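Local coordinates for uncharacterized protein (Trypanosoma brucei, PDB 2Q0X) that is of unknown function but adopts the alpha/beta-hydrolase fold and is probably a component of the paraflagellar rod, at residues A[67-72]-A[105-110]. Residues are numbered along the deposited sequence; the frame is centred on the assembly and turned at random.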
ATOM      1  N   ASP A  67       6.462 -14.186  23.296  1.00 27.96           N
ATOM      2  CA  ASP A  67       5.437 -13.693  24.214  1.00 27.89           C
ATOM      3  C   ASP A  67       4.225 -13.182  23.424  1.00 27.26           C
ATOM      4  O   ASP A  67       3.107 -13.654  23.632  1.00 27.39           O
ATOM      5  CB  ASP A  67       6.034 -12.603  25.115  1.00 28.14           C
ATOM      6  CG  ASP A  67       5.130 -12.230  26.259  1.00 29.29           C
ATOM      7  OD1 ASP A  67       4.355 -13.093  26.711  1.00 30.90           O
ATOM      8  OD2 ASP A  67       5.187 -11.069  26.714  1.00 31.07           O
ATOM      9  N   TRP A  68       4.463 -12.233  22.514  1.00 26.30           N
ATOM     10  CA  TRP A  68       3.459 -11.794  21.547  1.00 25.46           C
ATOM     11  C   TRP A  68       4.003 -11.864  20.113  1.00 25.07           C
ATOM     12  O   TRP A  68       5.146 -11.479  19.848  1.00 25.22           O
ATOM     13  CB  TRP A  68       3.024 -10.343  21.829  1.00 24.87           C
ATOM     14  CG  TRP A  68       2.284 -10.099  23.140  1.00 24.38           C
ATOM     15  CD1 TRP A  68       2.836  -9.914  24.373  1.00 23.85           C
ATOM     16  CD2 TRP A  68       0.867  -9.952  23.316  1.00 24.17           C
ATOM     17  NE1 TRP A  68       1.859  -9.688  25.300  1.00 24.01           N
ATOM     18  CE2 TRP A  68       0.638  -9.698  24.680  1.00 24.04           C
ATOM     19  CE3 TRP A  68      -0.228 -10.006  22.455  1.00 24.36           C
ATOM     20  CZ2 TRP A  68      -0.647  -9.499  25.205  1.00 23.82           C
ATOM     21  CZ3 TRP A  68      -1.502  -9.827  22.980  1.00 24.26           C
ATOM     22  CH2 TRP A  68      -1.695  -9.574  24.343  1.00 23.65           C
ATOM     23  N   ALA A  69       3.178 -12.333  19.183  1.00 24.38           N
ATOM     24  CA  ALA A  69       3.458 -12.167  17.773  1.00 23.86           C
ATOM     25  C   ALA A  69       3.246 -10.690  17.432  1.00 23.58           C
ATOM     26  O   ALA A  69       2.651  -9.961  18.211  1.00 23.68           O
ATOM     27  CB  ALA A  69       2.563 -13.065  16.919  1.00 23.43           C
ATOM     28  N   PHE A  70       3.782 -10.256  16.298  1.00 23.35           N
ATOM     29  CA  PHE A  70       3.624  -8.892  15.812  1.00 23.46           C
ATOM     30  C   PHE A  70       3.066  -8.976  14.392  1.00 23.61           C
ATOM     31  O   PHE A  70       3.684  -9.573  13.520  1.00 23.00           O
ATOM     32  CB  PHE A  70       4.957  -8.114  15.844  1.00 23.42           C
ATOM     33  CG  PHE A  70       4.790  -6.620  15.647  1.00 23.87           C
ATOM     34  CD1 PHE A  70       5.240  -5.994  14.484  1.00 23.70           C
ATOM     35  CD2 PHE A  70       4.152  -5.848  16.606  1.00 23.44           C
ATOM     36  CE1 PHE A  70       5.079  -4.633  14.283  1.00 23.15           C
ATOM     37  CE2 PHE A  70       3.974  -4.486  16.405  1.00 23.73           C
ATOM     38  CZ  PHE A  70       4.438  -3.879  15.221  1.00 23.37           C
ATOM     39  N   VAL A  71       1.862  -8.429  14.202  1.00 23.84           N
ATOM     40  CA  VAL A  71       1.166  -8.487  12.929  1.00 24.03           C
ATOM     41  C   VAL A  71       0.875  -7.071  12.458  1.00 24.16           C
ATOM     42  O   VAL A  71       0.484  -6.229  13.260  1.00 24.11           O
ATOM     43  CB  VAL A  71      -0.172  -9.247  13.029  1.00 24.24           C
ATOM     44  CG1 VAL A  71      -0.891  -9.266  11.668  1.00 23.69           C
ATOM     45  CG2 VAL A  71       0.044 -10.689  13.553  1.00 23.84           C
ATOM     46  N   GLN A  72       1.063  -6.854  11.147  1.00 23.98           N
ATOM     47  CA  GLN A  72       0.882  -5.565  10.481  1.00 23.73           C
ATOM     48  C   GLN A  72      -0.009  -5.712   9.275  1.00 23.85           C
ATOM     49  O   GLN A  72       0.157  -6.636   8.495  1.00 23.60           O
ATOM     50  CB  GLN A  72       2.227  -5.047  10.007  1.00 23.31           C
ATOM     51  CG  GLN A  72       3.163  -4.718  11.120  1.00 23.06           C
ATOM     52  CD  GLN A  72       4.543  -4.351  10.608  1.00 22.58           C
ATOM     53  OE1 GLN A  72       4.772  -3.226  10.154  1.00 20.62           O
ATOM     54  NE2 GLN A  72       5.465  -5.313  10.654  1.00 22.46           N
ATOM     55  N   HIS A 105      -4.971 -18.766  13.008  1.00 27.46           N
ATOM     56  CA  HIS A 105      -3.572 -18.701  13.460  1.00 28.18           C
ATOM     57  C   HIS A 105      -3.351 -18.893  14.972  1.00 28.69           C
ATOM     58  O   HIS A 105      -2.353 -18.440  15.516  1.00 29.10           O
ATOM     59  CB  HIS A 105      -2.939 -17.400  12.939  1.00 28.13           C
ATOM     60  CG  HIS A 105      -2.863 -17.338  11.446  1.00 27.95           C
ATOM     61  ND1 HIS A 105      -3.826 -16.723  10.676  1.00 28.35           N
ATOM     62  CD2 HIS A 105      -1.964 -17.854  10.577  1.00 28.21           C
ATOM     63  CE1 HIS A 105      -3.518 -16.854   9.399  1.00 28.13           C
ATOM     64  NE2 HIS A 105      -2.397 -17.543   9.312  1.00 28.10           N
ATOM     65  N   CYS A 106      -4.263 -19.593  15.629  1.00 29.52           N
ATOM     66  CA  CYS A 106      -4.203 -19.870  17.085  1.00 29.68           C
ATOM     67  C   CYS A 106      -3.840 -18.661  17.944  1.00 29.34           C
ATOM     68  O   CYS A 106      -3.149 -18.792  18.966  1.00 29.71           O
ATOM     69  CB  CYS A 106      -3.264 -21.039  17.424  1.00 29.87           C
ATOM     70  SG  CYS A 106      -3.489 -21.644  19.177  1.00 31.72           S
ATOM     71  N   MET A 107      -4.334 -17.495  17.549  1.00 28.42           N
ATOM     72  CA  MET A 107      -4.215 -16.313  18.379  1.00 27.96           C
ATOM     73  C   MET A 107      -5.341 -16.320  19.414  1.00 27.48           C
ATOM     74  O   MET A 107      -6.517 -16.330  19.057  1.00 27.20           O
ATOM     75  CB  MET A 107      -4.267 -15.050  17.513  1.00 27.67           C
ATOM     76  CG  MET A 107      -3.077 -14.886  16.607  1.00 27.40           C
ATOM     77  SD  MET A 107      -1.510 -14.850  17.514  1.00 28.16           S
ATOM     78  CE  MET A 107      -0.716 -16.392  17.095  1.00 26.88           C
ATOM     79  N   ASN A 108      -4.969 -16.331  20.690  1.00 27.36           N
ATOM     80  CA  ASN A 108      -5.930 -16.392  21.805  1.00 27.13           C
ATOM     81  C   ASN A 108      -6.304 -15.019  22.342  1.00 26.91           C
ATOM     82  O   ASN A 108      -7.243 -14.891  23.110  1.00 26.66           O
ATOM     83  CB  ASN A 108      -5.358 -17.196  22.971  1.00 27.23           C
ATOM     84  CG  ASN A 108      -5.279 -18.672  22.681  1.00 27.49           C
ATOM     85  OD1 ASN A 108      -6.047 -19.209  21.885  1.00 28.28           O
ATOM     86  ND2 ASN A 108      -4.345 -19.341  23.335  1.00 27.74           N
ATOM     87  N   GLU A 109      -5.524 -14.003  22.000  1.00 26.60           N
ATOM     88  CA  GLU A 109      -5.916 -12.628  22.287  1.00 26.48           C
ATOM     89  C   GLU A 109      -5.174 -11.689  21.373  1.00 25.91           C
ATOM     90  O   GLU A 109      -4.196 -12.058  20.744  1.00 25.55           O
ATOM     91  CB  GLU A 109      -5.724 -12.263  23.766  1.00 26.43           C
ATOM     92  CG  GLU A 109      -4.440 -12.716  24.372  1.00 27.08           C
ATOM     93  CD  GLU A 109      -4.242 -12.233  25.801  1.00 26.98           C
ATOM     94  OE1 GLU A 109      -3.535 -12.905  26.557  1.00 27.66           O
ATOM     95  OE2 GLU A 109      -4.753 -11.170  26.170  1.00 28.42           O
ATOM     96  N   VAL A 110      -5.697 -10.475  21.276  1.00 25.72           N
ATOM     97  CA  VAL A 110      -5.182  -9.480  20.367  1.00 24.80           C
ATOM     98  C   VAL A 110      -5.056  -8.188  21.149  1.00 25.14           C
ATOM     99  O   VAL A 110      -6.036  -7.712  21.750  1.00 24.33           O
ATOM    100  CB  VAL A 110      -6.106  -9.277  19.154  1.00 24.82           C
ATOM    101  CG1 VAL A 110      -5.640  -8.056  18.300  1.00 24.45           C
ATOM    102  CG2 VAL A 110      -6.185 -10.554  18.295  1.00 23.16           C
TER
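Two groups grip OE2 of Glu-109, the guanidinium of Arg-298 in a salt bridge and the hydroxyl of Thr-136 in a hydrogen bond, and the same oxygen lies 3.9 Å from CH2 of Trp-68. OE1 of Glu-109 forms a second salt bridge, to Arg-39, which also makes a cation-pi contact with the Trp-68 ring. Both carboxylate oxygens are thus engaged in a buried setting, and the two arginines would be expected to favour the ionised form. The acid reaches the indole because CG sits between the backbone N and the carbonyl carbon (chi1 44°) and the chain runs extended from there. Its side chain crosses that of Trp-68 at about a right angle, with the carboxylate plane turned 53° from the ring; CD stands 4.0 Å from CH2 of Trp-68. The benzo end of the indole also comes near the backbone of the other segment, CZ3 of Trp-68 lying 4.3 Å from C of Val-110. A sparser apolar touch lies beside this, where CB of Ala-69 points toward the loop and comes 4.5 Å from SD of Met-107. The side chains of Met-107 and Ala-69 both also pack on Met-35 and Cys-40. The backbones themselves stay apart, with CA of Ala-69 and CA of Met-107 8.7 Å from each other, because strand 40-44 runs between strands 69-73 and 110-115 in the parallel part of the sheet. Side chains therefore bridge the two segments around the start of that middle strand, joining the entrance of strand 69-73 to the loop that leads from helix 87-104 into strand 110-115, while Arg-298 ties in the C-terminal helix 280-299.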